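Local atomic coordinates of 1,3,6,8-tetrahydroxynaphthalene synthase (Streptomyces coelicolor, PDB entry 1U0M), a protein that condenses five malonyl-CoA units iteratively and cyclises the resulting pentaketide to 1,3,6,8-tetrahydroxynaphthalene, a precursor of melanin and of secondary metabolites with a naphthoquinone ring. Residues Pro44-Leu49 with Gly188-Asn193; His22-Glu27 with Gln62-Thr67; Ala90-Ala95 with Met130-Thr135; Leu122-Ile127 with Thr136-Ile141; Ala249-Leu254 with Pro282-Asp287. All coordinates share one frame; numbering follows the deposited sequence.

Overall arrangement
The five contacts illustrate how a thiolase-fold enzyme of the chalcone synthase family is tied together by small, mostly apolar patches. Contacts 3 and 4 form one neighbourhood: their centres lie 10 Å apart, Phe132 and Ile92 pack on Leu126 and Ile127, and both contacts reach the second subunit. Contacts 1 and 2, centres 17 Å apart, do not touch; polyethylene glycol, probably from crystallisation, lies about 6 Å from the Leu190 side chain and about 4 Å from that of Ile24. Contact 1 also meets contact 5, where Arg283 packs on Leu49 and Leu191, joining the N-terminal and C-terminal family regions. In contact 5, Ile284 lies about 8 Å, side chain to side chain, from Cys146, the probable active-site cysteine.

Contact 1: residues Pro44-Leu49 with Gly188-Asn193; sequences PLALRL and GSLLCN
Leu191 laps over Leu49 with both of its methyl groups, the central overlap of a helix-on-helix packing in the N-terminal half of this thiolase-fold subunit. The partners are helices 43-52 and 187-195, whose short segments run in roughly the same direction, inclined by 32° with their axes 9.2 Å apart. No hydrogen bond joins segments 44-49 and 188-193; between them the packing rests on two pairs of aliphatic side chains. In the first pair the side chains cross at about a right angle. Leu191 CD1 lies 3.7 Å from Leu49 CB, while Leu191 CD2 settles between that CB and Leu49 CD2. The approach of the two CD2 methyls is closer than normal van der Waals contact, but the modelled position of the Leu49 side chain is doubtful, so no real strain should be read into it. The second pair involves a small residue: the short Ala46 side chain is consistent with the close backbone approach, Ala46 CA lying 6.3 Å from Leu191 CA. Leu190, which also packs on His40, holds CG beside its backbone N (chi1 -83°), an orientation that sends one branch across to the alanine. Leu47, whose CB points away from helix 187-195, rests on helix 26-37 through Ala33 and Arg34. The second pair closes where Leu190 CD2 touches Ala46 CB at 3.7 Å.

Contact 2: residues His22-Glu27 with Gln62-Thr67; sequences HVITME and QPIEDT
This is a surface CH-pi contact, His22 against Pro63, backed by an isoleucine pair, and it joins strand 22-25 of a small two-stranded antiparallel sheet to the start of helix 64-67. Pro63 occupies the N-cap position of that helix, and its ring lies alongside the imidazole, both side chains pointing the same way. Pro63 CG stands over the ring face, 4.2 Å from the centroid of the His22 ring and 28° off its normal. The peptide leading into the proline takes part as well: Pro63 N sits over the same ring, displaced toward the rim, and His22 CD2 comes within 3.4 Å of Gln62 C. With His22 cut back to an alanine, Pro63 CG and the Gln62-Pro63 peptide would probably lose the ring that covers them, leaving a gap beside the helix start. Backbone hydrogen bonds pair His22 with Ile60 and Ile24 with Arg58 on strand 57-60. Deeper in, Ile24 and Ile64 both pack on Leu32 of helix 26-37, and a polyethylene glycol molecule, probably from crystallisation, lies about 4 Å from the Ile24 side chain. The two isoleucines cross nearly at right angles, each extending CG1 opposite its own backbone N (chi1 -180° and -177°), and meet CD1 to CD1 at 3.9 Å.

Contact 3: residues Ala90-Ala95 with Met130-Thr135; sequences AVIQRA and MGFDST
The turn between helix 122-129 and strand 137-141, part of a beta-alpha-beta unit, packs against the long helix 73-99 through Ile92, which meets Met130 and Phe132. The isoleucine works as a fork. With CG2 opposite the backbone N and CG1 beside it (chi1 -77°), its two branches go to different partners. The longer one puts CD1 4.1 Å from Met130 SD, the thioether having been folded round by bends along the methionine chain. The shorter one brings CG2 to the edge of the Phe132 ring, near its plane, with CZ as the point of contact at 4.1 Å. Between these two partners Gly131 takes a positive phi of 66°, where the chain leaves the helix. Phe132 also touches Ala103 and Ile106. Further along the loop, Ser134 OG makes a weak hydrogen bond with Leu222 O of the second subunit. No hydrogen bond joins the two segments; they meet through apolar side chains. Ile92 packs in addition on Leu169 and Val171 of strand 167-175, and Phe132 shares Leu169, which places the contact in the helix-on-sheet layering of the alpha-beta-alpha-beta-alpha thiolase fold.

Contact 4: residues Leu122-Ile127 with Thr136-Ile141; sequences LTAWLI and TRQIPI
Gln138 OE1 accepts a hydrogen bond from Thr123 OG1 at 3.0 Å, the one hydrogen bond between segments 122-127 and 136-141, linking helix 122-129 to strand 137-141. The hydroxyl lies in the carbonyl plane of the amide, on a lone pair, with a C=O...donor angle of 113°. Thr123 places OG1 between its backbone N and carbonyl carbon (chi1 56°), where it can meet the amide. Thus a buried carbonyl oxygen is satisfied by a hydroxyl that is also hydrogen-bonded to Ser121 OG. The other end of the amide looks across the dimer interface: Gln138 NE2 makes a weak hydrogen bond to Thr346 OG1 of the second subunit. Beneath the polar end, the aliphatic part of the glutamine is touched by Thr123 CB, 3.7 Å from Gln138 CG, and by Ile127 CD1, 3.8 Å from the same carbon. Ile127 crosses the glutamine at about a right angle, and its CD1 also approaches Thr136 CB at 4.2 Å, while Thr136 OG1 bonds to Asp133 O. A leucine in place of Gln138 would probably leave Thr123 OG1 without its acceptor on the strand and sever the weak link to the neighbouring subunit. Segments 122-127 and 137-141 run at 146° to each other, nearer antiparallel than parallel, as expected for the second half of the beta-alpha-beta crossover that starts from strand 108-112.

Contact 5: residues Ala249-Leu254 with Pro282-Asp287; sequences ATMEPL and PRILDD
Met251 carries the contact between segment 249-254, leading into helix 251-263, and helix 281-291, meeting Ile284 and Asp287 in three different ways. Both segments belong to the C-terminal chalcone/stilbene synthase family region, and the Ile284 side chain is about 8 Å from that of Cys146, the probable active-site residue. The apolar part comes first. The thioether and the isoleucine cross at about a right angle, with Met251 SD 3.5 Å from Ile284 CG2. A bend at chi2 (67°) folds the sulfur round to that branch, which Ile284 holds opposite its own backbone N (chi1 -61° for the other branch). Next is a sulfur-oxygen approach: the same SD lies 3.1 Å from Ile284 O, so one atom touches both the side chain and the backbone of a single residue. The third kind is close carbon packing against an acid. Met251 CB meets Asp287 CB at 3.3 Å and Met251 CG comes equally near Asp287 C, tight packing to which the aspartate contributes its CB and backbone carbon. Its acid group instead stands toward the start of the other segment, Asp287 OD2 lying 4.3 Å from Ala249 N, too far for a bond. Beyond the pair, Met251 also packs on Leu288 and Phe291 of helix 281-291 and on Phe341 of strand 337-342, while Ile284 touches Ala279. With no hydrogen bond between the segments, the chemistry implies that between them Met251 carries most of the packing, its sulfur meeting both a methyl and a carbonyl oxygen, and that the acid takes part chiefly through its carbon atoms.

Contact 1: residues Pro44-Leu49 with Gly188-Asn193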
# COMPACT_ATOMS: atom_id res chain seq x y z
N PRO A 44 14.64 2.95 35.47
CA PRO A 44 15.82 3.81 35.30
C PRO A 44 16.47 3.63 33.93
O PRO A 44 16.88 4.60 33.31
CB PRO A 44 16.74 3.38 36.46
CG PRO A 44 16.34 1.98 36.72
CD PRO A 44 14.83 2.00 36.58
N LEU A 45 16.52 2.39 33.46
CA LEU A 45 17.10 2.11 32.16
C LEU A 45 16.27 2.78 31.06
O LEU A 45 16.82 3.36 30.11
CB LEU A 45 17.13 0.60 31.92
CG LEU A 45 17.46 0.21 30.47
CD1 LEU A 45 18.93 0.54 30.17
CD2 LEU A 45 17.18 -1.27 30.26
N ALA A 46 14.95 2.71 31.20
CA ALA A 46 14.04 3.29 30.22
C ALA A 46 14.25 4.79 30.10
O ALA A 46 14.45 5.32 29.00
CB ALA A 46 12.59 2.98 30.62
N LEU A 47 14.21 5.47 31.24
CA LEU A 47 14.40 6.92 31.28
C LEU A 47 15.73 7.38 30.68
O LEU A 47 15.78 8.38 29.95
CB LEU A 47 14.28 7.41 32.72
CG LEU A 47 12.89 7.81 33.23
CD1 LEU A 47 11.80 7.07 32.49
CD2 LEU A 47 12.81 7.54 34.72
N ARG A 48 16.81 6.66 30.99
CA ARG A 48 18.14 7.01 30.49
C ARG A 48 18.18 6.93 28.98
O ARG A 48 18.66 7.84 28.30
CB ARG A 48 19.20 6.07 31.10
CG ARG A 48 20.62 6.26 30.53
CD ARG A 48 21.68 5.51 31.36
NE ARG A 48 21.55 4.07 31.24
CZ ARG A 48 21.93 3.37 30.18
NH1 ARG A 48 22.48 3.97 29.14
NH2 ARG A 48 21.73 2.06 30.14
N LEU A 49 17.68 5.81 28.46
CA LEU A 49 17.63 5.56 27.02
C LEU A 49 16.88 6.68 26.32
O LEU A 49 17.34 7.24 25.32
CB LEU A 49 16.94 4.22 26.76
CG LEU A 49 17.81 2.96 26.89
CD1 LEU A 49 18.60 3.00 28.18
CD2 LEU A 49 16.93 1.72 26.85
N GLY A 188 11.27 -1.58 25.45
CA GLY A 188 11.30 -1.17 24.06
C GLY A 188 10.13 -0.23 23.81
O GLY A 188 10.27 0.84 23.21
N SER A 189 8.95 -0.62 24.29
CA SER A 189 7.75 0.19 24.11
C SER A 189 7.98 1.56 24.73
O SER A 189 7.76 2.58 24.08
CB SER A 189 6.54 -0.49 24.77
OG SER A 189 6.31 -1.75 24.18
N LEU A 190 8.40 1.56 25.99
CA LEU A 190 8.69 2.79 26.72
C LEU A 190 9.62 3.70 25.91
O LEU A 190 9.43 4.91 25.85
CB LEU A 190 9.34 2.46 28.05
CG LEU A 190 8.38 2.09 29.18
CD1 LEU A 190 7.40 1.03 28.76
CD2 LEU A 190 9.20 1.64 30.36
N LEU A 191 10.63 3.10 25.28
CA LEU A 191 11.55 3.86 24.47
C LEU A 191 10.76 4.56 23.38
O LEU A 191 10.75 5.78 23.29
CB LEU A 191 12.56 2.92 23.81
CG LEU A 191 14.00 3.01 24.30
CD1 LEU A 191 14.55 4.40 23.99
CD2 LEU A 191 14.04 2.72 25.81
N CYS A 192 10.08 3.75 22.57
CA CYS A 192 9.28 4.24 21.46
C CYS A 192 8.32 5.34 21.86
O CYS A 192 8.12 6.28 21.09
CB CYS A 192 8.52 3.08 20.81
SG CYS A 192 9.60 1.95 19.87
N ASN A 193 7.75 5.26 23.06
CA ASN A 193 6.84 6.29 23.50
C ASN A 193 7.52 7.65 23.72
O ASN A 193 6.83 8.67 23.82
CB ASN A 193 6.12 5.85 24.78
CG ASN A 193 5.21 4.65 24.56
OD1 ASN A 193 4.94 4.25 23.41
ND2 ASN A 193 4.73 4.06 25.65

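Contact 2: residues His22-Glu27 with Gln62-Thr67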
# COMPACT_ATOMS: atom_id res chain seq x y z
N HIS A 22 0.20 20.75 19.48
CA HIS A 22 0.44 20.27 20.83
C HIS A 22 1.89 19.77 20.94
O HIS A 22 2.32 18.91 20.18
CB HIS A 22 -0.57 19.18 21.15
CG HIS A 22 -1.99 19.62 20.94
ND1 HIS A 22 -2.59 20.60 21.70
CD2 HIS A 22 -2.93 19.21 20.05
CE1 HIS A 22 -3.83 20.77 21.29
NE2 HIS A 22 -4.06 19.94 20.29
N VAL A 23 2.64 20.32 21.88
CA VAL A 23 4.05 19.95 22.04
C VAL A 23 4.36 19.24 23.34
O VAL A 23 3.84 19.60 24.39
CB VAL A 23 4.96 21.21 22.01
CG1 VAL A 23 6.40 20.81 22.25
CG2 VAL A 23 4.83 21.92 20.67
N ILE A 24 5.20 18.22 23.26
CA ILE A 24 5.62 17.52 24.46
C ILE A 24 7.15 17.54 24.48
O ILE A 24 7.82 17.14 23.51
CB ILE A 24 5.08 16.06 24.54
CG1 ILE A 24 5.57 15.41 25.84
CG2 ILE A 24 5.47 15.26 23.32
CD1 ILE A 24 4.96 14.06 26.16
N THR A 25 7.68 18.08 25.58
CA THR A 25 9.12 18.21 25.77
C THR A 25 9.73 16.94 26.36
O THR A 25 9.03 16.05 26.84
CB THR A 25 9.45 19.33 26.76
OG1 THR A 25 8.95 18.96 28.05
CG2 THR A 25 8.80 20.66 26.33
N MET A 26 11.05 16.89 26.30
CA MET A 26 11.82 15.77 26.83
C MET A 26 11.49 15.60 28.31
O MET A 26 11.20 14.50 28.77
CB MET A 26 13.30 16.08 26.70
CG MET A 26 14.21 15.17 27.50
SD MET A 26 14.50 13.67 26.63
CE MET A 26 13.02 12.79 26.95
N GLU A 27 11.56 16.71 29.03
CA GLU A 27 11.30 16.73 30.46
C GLU A 27 9.94 16.15 30.79
O GLU A 27 9.82 15.31 31.68
CB GLU A 27 11.38 18.17 31.00
CG GLU A 27 12.07 18.26 32.36
CD GLU A 27 11.52 19.36 33.25
OE1 GLU A 27 11.48 20.53 32.81
OE2 GLU A 27 11.13 19.06 34.40
N GLN A 62 -3.45 15.58 19.20
CA GLN A 62 -4.41 15.80 20.29
C GLN A 62 -3.68 16.27 21.56
O GLN A 62 -2.50 16.01 21.73
CB GLN A 62 -5.15 14.53 20.65
CG GLN A 62 -5.70 13.69 19.52
CD GLN A 62 -6.30 12.42 20.06
OE1 GLN A 62 -7.46 12.40 20.48
NE2 GLN A 62 -5.51 11.36 20.11
N PRO A 63 -4.40 16.93 22.48
CA PRO A 63 -3.75 17.38 23.71
C PRO A 63 -3.13 16.15 24.36
O PRO A 63 -3.57 15.03 24.09
CB PRO A 63 -4.91 17.95 24.53
CG PRO A 63 -5.91 18.41 23.42
CD PRO A 63 -5.84 17.23 22.49
N ILE A 64 -2.13 16.33 25.22
CA ILE A 64 -1.48 15.18 25.84
C ILE A 64 -2.41 14.30 26.67
O ILE A 64 -2.29 13.08 26.64
CB ILE A 64 -0.26 15.63 26.72
CG1 ILE A 64 0.45 14.40 27.30
CG2 ILE A 64 -0.73 16.54 27.85
CD1 ILE A 64 1.11 13.50 26.27
N GLU A 65 -3.36 14.91 27.39
CA GLU A 65 -4.28 14.12 28.21
C GLU A 65 -5.19 13.21 27.37
O GLU A 65 -5.63 12.16 27.85
CB GLU A 65 -5.18 15.02 29.07
CG GLU A 65 -4.45 16.04 29.91
CD GLU A 65 -4.10 17.30 29.14
OE1 GLU A 65 -3.59 18.25 29.77
OE2 GLU A 65 -4.32 17.35 27.91
N ASP A 66 -5.48 13.61 26.13
CA ASP A 66 -6.33 12.79 25.26
C ASP A 66 -5.51 11.71 24.57
O ASP A 66 -5.99 10.59 24.38
CB ASP A 66 -7.03 13.65 24.20
CG ASP A 66 -7.90 14.74 24.80
OD1 ASP A 66 -8.74 14.44 25.68
OD2 ASP A 66 -7.77 15.90 24.38
N THR A 67 -4.27 12.02 24.19
CA THR A 67 -3.44 11.03 23.53
C THR A 67 -3.00 9.92 24.47
O THR A 67 -2.68 8.82 24.03
CB THR A 67 -2.20 11.67 22.85
OG1 THR A 67 -1.03 10.86 23.09
CG2 THR A 67 -1.97 13.02 23.33

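Contact 3: residues Ala90-Ala95 with Met130-Thr135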
# COMPACT_ATOMS: atom_id res chain seq x y z
N ALA A 90 -3.52 21.77 3.20
CA ALA A 90 -2.61 22.91 3.25
C ALA A 90 -1.20 22.54 2.83
O ALA A 90 -0.59 23.21 2.00
CB ALA A 90 -2.59 23.50 4.64
N VAL A 91 -0.69 21.46 3.41
CA VAL A 91 0.67 21.04 3.11
C VAL A 91 0.87 20.69 1.65
O VAL A 91 1.88 21.06 1.06
CB VAL A 91 1.09 19.84 3.99
CG1 VAL A 91 2.54 19.47 3.70
CG2 VAL A 91 0.92 20.21 5.46
N ILE A 92 -0.08 19.96 1.07
CA ILE A 92 0.03 19.59 -0.34
C ILE A 92 0.15 20.87 -1.16
O ILE A 92 0.99 20.98 -2.06
CB ILE A 92 -1.21 18.79 -0.80
CG1 ILE A 92 -1.11 17.35 -0.29
CG2 ILE A 92 -1.32 18.81 -2.31
CD1 ILE A 92 -2.32 16.49 -0.58
N GLN A 93 -0.68 21.85 -0.83
CA GLN A 93 -0.68 23.14 -1.51
C GLN A 93 0.73 23.71 -1.62
O GLN A 93 1.30 23.81 -2.72
CB GLN A 93 -1.55 24.13 -0.76
CG GLN A 93 -1.70 25.44 -1.48
CD GLN A 93 -2.46 25.28 -2.79
OE1 GLN A 93 -3.68 25.08 -2.78
NE2 GLN A 93 -1.74 25.35 -3.91
N ARG A 94 1.29 24.10 -0.48
CA ARG A 94 2.62 24.67 -0.41
C ARG A 94 3.66 23.84 -1.16
O ARG A 94 4.71 24.36 -1.53
CB ARG A 94 3.04 24.81 1.05
CG ARG A 94 2.29 25.90 1.79
CD ARG A 94 2.01 25.49 3.20
NE ARG A 94 3.16 24.83 3.80
CZ ARG A 94 3.14 24.26 5.00
NH1 ARG A 94 2.02 24.27 5.71
NH2 ARG A 94 4.23 23.67 5.47
N ALA A 95 3.36 22.57 -1.39
CA ALA A 95 4.28 21.69 -2.11
C ALA A 95 4.10 21.87 -3.61
O ALA A 95 5.03 21.61 -4.38
CB ALA A 95 4.03 20.24 -1.72
N MET A 130 -9.32 18.42 -3.54
CA MET A 130 -8.23 19.24 -4.04
C MET A 130 -8.40 19.56 -5.52
O MET A 130 -7.58 20.26 -6.11
CB MET A 130 -6.90 18.55 -3.82
CG MET A 130 -5.85 19.42 -3.20
SD MET A 130 -5.47 18.85 -1.57
CE MET A 130 -6.66 19.72 -0.64
N GLY A 131 -9.45 19.02 -6.12
CA GLY A 131 -9.69 19.26 -7.53
C GLY A 131 -8.63 18.65 -8.42
O GLY A 131 -8.34 19.17 -9.49
N PHE A 132 -8.04 17.54 -7.99
CA PHE A 132 -7.03 16.87 -8.80
C PHE A 132 -7.64 16.29 -10.08
O PHE A 132 -8.86 16.26 -10.26
CB PHE A 132 -6.37 15.74 -8.01
CG PHE A 132 -5.22 16.19 -7.16
CD1 PHE A 132 -3.93 16.24 -7.69
CD2 PHE A 132 -5.42 16.56 -5.84
CE1 PHE A 132 -2.86 16.66 -6.91
CE2 PHE A 132 -4.35 16.98 -5.05
CZ PHE A 132 -3.07 17.03 -5.59
N ASP A 133 -6.77 15.81 -10.96
CA ASP A 133 -7.17 15.20 -12.22
C ASP A 133 -8.02 13.97 -11.90
O ASP A 133 -7.60 13.09 -11.14
CB ASP A 133 -5.92 14.74 -12.99
CG ASP A 133 -4.67 15.56 -12.66
OD1 ASP A 133 -4.41 15.82 -11.46
OD2 ASP A 133 -3.94 15.92 -13.61
N SER A 134 -9.21 13.89 -12.49
CA SER A 134 -10.10 12.75 -12.25
C SER A 134 -9.45 11.46 -12.78
O SER A 134 -10.04 10.38 -12.71
CB SER A 134 -11.44 12.99 -12.94
OG SER A 134 -12.47 12.20 -12.37
N THR A 135 -8.22 11.59 -13.28
CA THR A 135 -7.47 10.47 -13.84
C THR A 135 -6.19 10.17 -13.07
O THR A 135 -5.46 9.24 -13.41
CB THR A 135 -7.06 10.76 -15.31
OG1 THR A 135 -6.34 12.00 -15.38
CG2 THR A 135 -8.28 10.86 -16.19

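Contact 4: residues Leu122-Ile127 with Thr136-Ile141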
# COMPACT_ATOMS: atom_id res chain seq x y z
N LEU A 122 -6.79 8.17 1.72
CA LEU A 122 -7.13 9.58 1.56
C LEU A 122 -7.05 10.07 0.11
O LEU A 122 -7.70 11.05 -0.24
CB LEU A 122 -6.20 10.46 2.42
CG LEU A 122 -6.80 11.31 3.55
CD1 LEU A 122 -5.92 12.54 3.72
CD2 LEU A 122 -8.22 11.76 3.23
N THR A 123 -6.26 9.40 -0.72
CA THR A 123 -6.11 9.81 -2.12
C THR A 123 -7.44 10.11 -2.82
O THR A 123 -7.56 11.12 -3.51
CB THR A 123 -5.39 8.74 -2.94
OG1 THR A 123 -6.09 7.50 -2.82
CG2 THR A 123 -3.94 8.60 -2.47
N ALA A 124 -8.42 9.22 -2.67
CA ALA A 124 -9.72 9.41 -3.29
C ALA A 124 -10.36 10.72 -2.85
O ALA A 124 -10.83 11.50 -3.68
CB ALA A 124 -10.63 8.25 -2.95
N TRP A 125 -10.39 10.95 -1.54
CA TRP A 125 -10.98 12.16 -0.97
C TRP A 125 -10.18 13.39 -1.39
O TRP A 125 -10.73 14.47 -1.54
CB TRP A 125 -11.03 12.05 0.55
CG TRP A 125 -11.66 13.21 1.26
CD1 TRP A 125 -13.00 13.42 1.48
CD2 TRP A 125 -10.98 14.32 1.86
NE1 TRP A 125 -13.19 14.58 2.20
CE2 TRP A 125 -11.96 15.15 2.44
CE3 TRP A 125 -9.63 14.69 1.97
CZ2 TRP A 125 -11.64 16.33 3.12
CZ3 TRP A 125 -9.31 15.86 2.65
CH2 TRP A 125 -10.31 16.66 3.21
N LEU A 126 -8.88 13.21 -1.58
CA LEU A 126 -8.00 14.30 -1.99
C LEU A 126 -8.27 14.71 -3.43
O LEU A 126 -8.28 15.90 -3.75
CB LEU A 126 -6.54 13.90 -1.84
CG LEU A 126 -5.92 13.94 -0.44
CD1 LEU A 126 -4.50 13.36 -0.48
CD2 LEU A 126 -5.89 15.39 0.05
N ILE A 127 -8.46 13.74 -4.31
CA ILE A 127 -8.73 14.04 -5.71
C ILE A 127 -10.04 14.82 -5.79
O ILE A 127 -10.14 15.81 -6.52
CB ILE A 127 -8.81 12.73 -6.52
CG1 ILE A 127 -7.40 12.15 -6.63
CG2 ILE A 127 -9.43 12.98 -7.90
CD1 ILE A 127 -7.38 10.71 -7.00
N THR A 136 -5.92 10.96 -12.03
CA THR A 136 -4.72 10.78 -11.21
C THR A 136 -4.67 9.38 -10.63
O THR A 136 -5.65 8.89 -10.09
CB THR A 136 -4.69 11.77 -10.03
OG1 THR A 136 -5.19 13.04 -10.45
CG2 THR A 136 -3.26 11.94 -9.52
N ARG A 137 -3.51 8.73 -10.76
CA ARG A 137 -3.36 7.39 -10.24
C ARG A 137 -3.08 7.48 -8.75
O ARG A 137 -2.35 8.37 -8.31
CB ARG A 137 -2.19 6.66 -10.91
CG ARG A 137 -1.68 7.28 -12.19
CD ARG A 137 -2.71 7.29 -13.30
NE ARG A 137 -2.13 7.89 -14.50
CZ ARG A 137 -1.08 7.40 -15.14
NH1 ARG A 137 -0.50 6.29 -14.71
NH2 ARG A 137 -0.59 8.02 -16.21
N GLN A 138 -3.67 6.57 -7.99
CA GLN A 138 -3.47 6.54 -6.54
C GLN A 138 -2.52 5.40 -6.19
O GLN A 138 -2.67 4.28 -6.70
CB GLN A 138 -4.81 6.34 -5.84
CG GLN A 138 -5.89 7.30 -6.29
CD GLN A 138 -7.27 6.71 -6.15
OE1 GLN A 138 -7.83 6.66 -5.05
NE2 GLN A 138 -7.83 6.25 -7.26
N ILE A 139 -1.53 5.67 -5.36
CA ILE A 139 -0.61 4.63 -4.93
C ILE A 139 -0.44 4.72 -3.43
O ILE A 139 0.51 5.33 -2.92
CB ILE A 139 0.77 4.76 -5.61
CG1 ILE A 139 0.61 4.60 -7.13
CG2 ILE A 139 1.70 3.65 -5.12
CD1 ILE A 139 1.92 4.53 -7.88
N PRO A 140 -1.39 4.13 -2.68
CA PRO A 140 -1.34 4.14 -1.22
C PRO A 140 -0.51 2.98 -0.67
O PRO A 140 -0.74 1.83 -1.02
CB PRO A 140 -2.81 4.05 -0.84
CG PRO A 140 -3.35 3.15 -1.90
CD PRO A 140 -2.71 3.68 -3.16
N ILE A 141 0.46 3.29 0.17
CA ILE A 141 1.28 2.26 0.79
C ILE A 141 1.27 2.44 2.30
O ILE A 141 1.80 3.42 2.83
CB ILE A 141 2.72 2.32 0.29
CG1 ILE A 141 2.73 2.24 -1.24
CG2 ILE A 141 3.52 1.16 0.89
CD1 ILE A 141 4.11 2.25 -1.85

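Contact 5: residues Ala249-Leu254 with Pro282-Asp287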
# COMPACT_ATOMS: atom_id res chain seq x y z
N ALA A 249 22.43 -2.32 15.67
CA ALA A 249 23.55 -3.14 15.23
C ALA A 249 23.44 -3.54 13.75
O ALA A 249 24.45 -3.87 13.12
CB ALA A 249 23.65 -4.40 16.10
N THR A 250 22.23 -3.52 13.21
CA THR A 250 22.01 -3.89 11.81
C THR A 250 22.65 -2.88 10.86
O THR A 250 22.67 -3.08 9.64
CB THR A 250 20.49 -3.98 11.49
OG1 THR A 250 19.90 -2.68 11.52
CG2 THR A 250 19.79 -4.88 12.50
N MET A 251 23.18 -1.80 11.42
CA MET A 251 23.83 -0.77 10.62
C MET A 251 25.06 -1.34 9.92
O MET A 251 25.42 -0.91 8.81
CB MET A 251 24.25 0.40 11.52
CG MET A 251 23.93 1.76 10.95
SD MET A 251 22.16 2.07 10.84
CE MET A 251 21.85 1.75 9.12
N GLU A 252 25.71 -2.31 10.56
CA GLU A 252 26.90 -2.94 9.99
C GLU A 252 26.56 -3.63 8.67
O GLU A 252 27.18 -3.36 7.64
CB GLU A 252 27.50 -3.94 10.99
CG GLU A 252 28.78 -4.62 10.52
CD GLU A 252 29.44 -5.47 11.60
OE1 GLU A 252 29.84 -4.90 12.64
OE2 GLU A 252 29.55 -6.71 11.42
N PRO A 253 25.56 -4.52 8.67
CA PRO A 253 25.18 -5.22 7.44
C PRO A 253 24.59 -4.32 6.35
O PRO A 253 24.61 -4.67 5.17
CB PRO A 253 24.18 -6.26 7.92
CG PRO A 253 24.61 -6.52 9.33
CD PRO A 253 24.87 -5.13 9.83
N LEU A 254 24.07 -3.17 6.75
CA LEU A 254 23.45 -2.25 5.79
C LEU A 254 24.44 -1.34 5.09
O LEU A 254 24.23 -0.97 3.93
CB LEU A 254 22.38 -1.41 6.49
CG LEU A 254 21.78 -0.24 5.70
CD1 LEU A 254 21.21 -0.71 4.38
CD2 LEU A 254 20.70 0.41 6.53
N PRO A 282 19.22 9.10 17.06
CA PRO A 282 20.62 9.30 16.70
C PRO A 282 21.50 8.08 16.93
O PRO A 282 22.59 7.98 16.36
CB PRO A 282 21.04 10.48 17.57
CG PRO A 282 20.19 10.30 18.79
CD PRO A 282 18.84 9.98 18.18
N ARG A 283 21.03 7.15 17.75
CA ARG A 283 21.81 5.95 18.02
C ARG A 283 22.04 5.23 16.70
O ARG A 283 23.18 5.05 16.27
CB ARG A 283 21.07 5.02 19.01
CG ARG A 283 19.73 4.45 18.52
CD ARG A 283 18.58 5.43 18.67
NE ARG A 283 18.30 5.75 20.07
CZ ARG A 283 17.94 4.85 20.99
NH1 ARG A 283 17.83 3.57 20.66
NH2 ARG A 283 17.71 5.23 22.24
N ILE A 284 20.95 4.84 16.05
CA ILE A 284 21.00 4.14 14.78
C ILE A 284 21.64 5.01 13.71
O ILE A 284 22.29 4.51 12.79
CB ILE A 284 19.58 3.75 14.34
CG1 ILE A 284 18.95 2.81 15.37
CG2 ILE A 284 19.62 3.09 12.97
CD1 ILE A 284 17.51 2.45 15.08
N LEU A 285 21.46 6.32 13.82
CA LEU A 285 22.02 7.25 12.85
C LEU A 285 23.54 7.34 12.98
O LEU A 285 24.25 7.55 12.00
CB LEU A 285 21.40 8.63 13.01
CG LEU A 285 21.59 9.60 11.84
CD1 LEU A 285 20.89 9.06 10.61
CD2 LEU A 285 21.03 10.96 12.21
N ASP A 286 24.03 7.19 14.21
CA ASP A 286 25.47 7.26 14.46
C ASP A 286 26.22 6.00 14.07
O ASP A 286 27.43 6.04 13.86
CB ASP A 286 25.74 7.59 15.93
CG ASP A 286 25.70 9.07 16.21
OD1 ASP A 286 26.36 9.82 15.47
OD2 ASP A 286 25.00 9.49 17.16
N ASP A 287 25.51 4.88 14.01
CA ASP A 287 26.13 3.62 13.61
C ASP A 287 26.32 3.71 12.10
O ASP A 287 27.14 3.00 11.52
CB ASP A 287 25.21 2.45 13.95
CG ASP A 287 25.18 2.14 15.44
OD1 ASP A 287 25.04 3.09 16.24
OD2 ASP A 287 25.29 0.95 15.81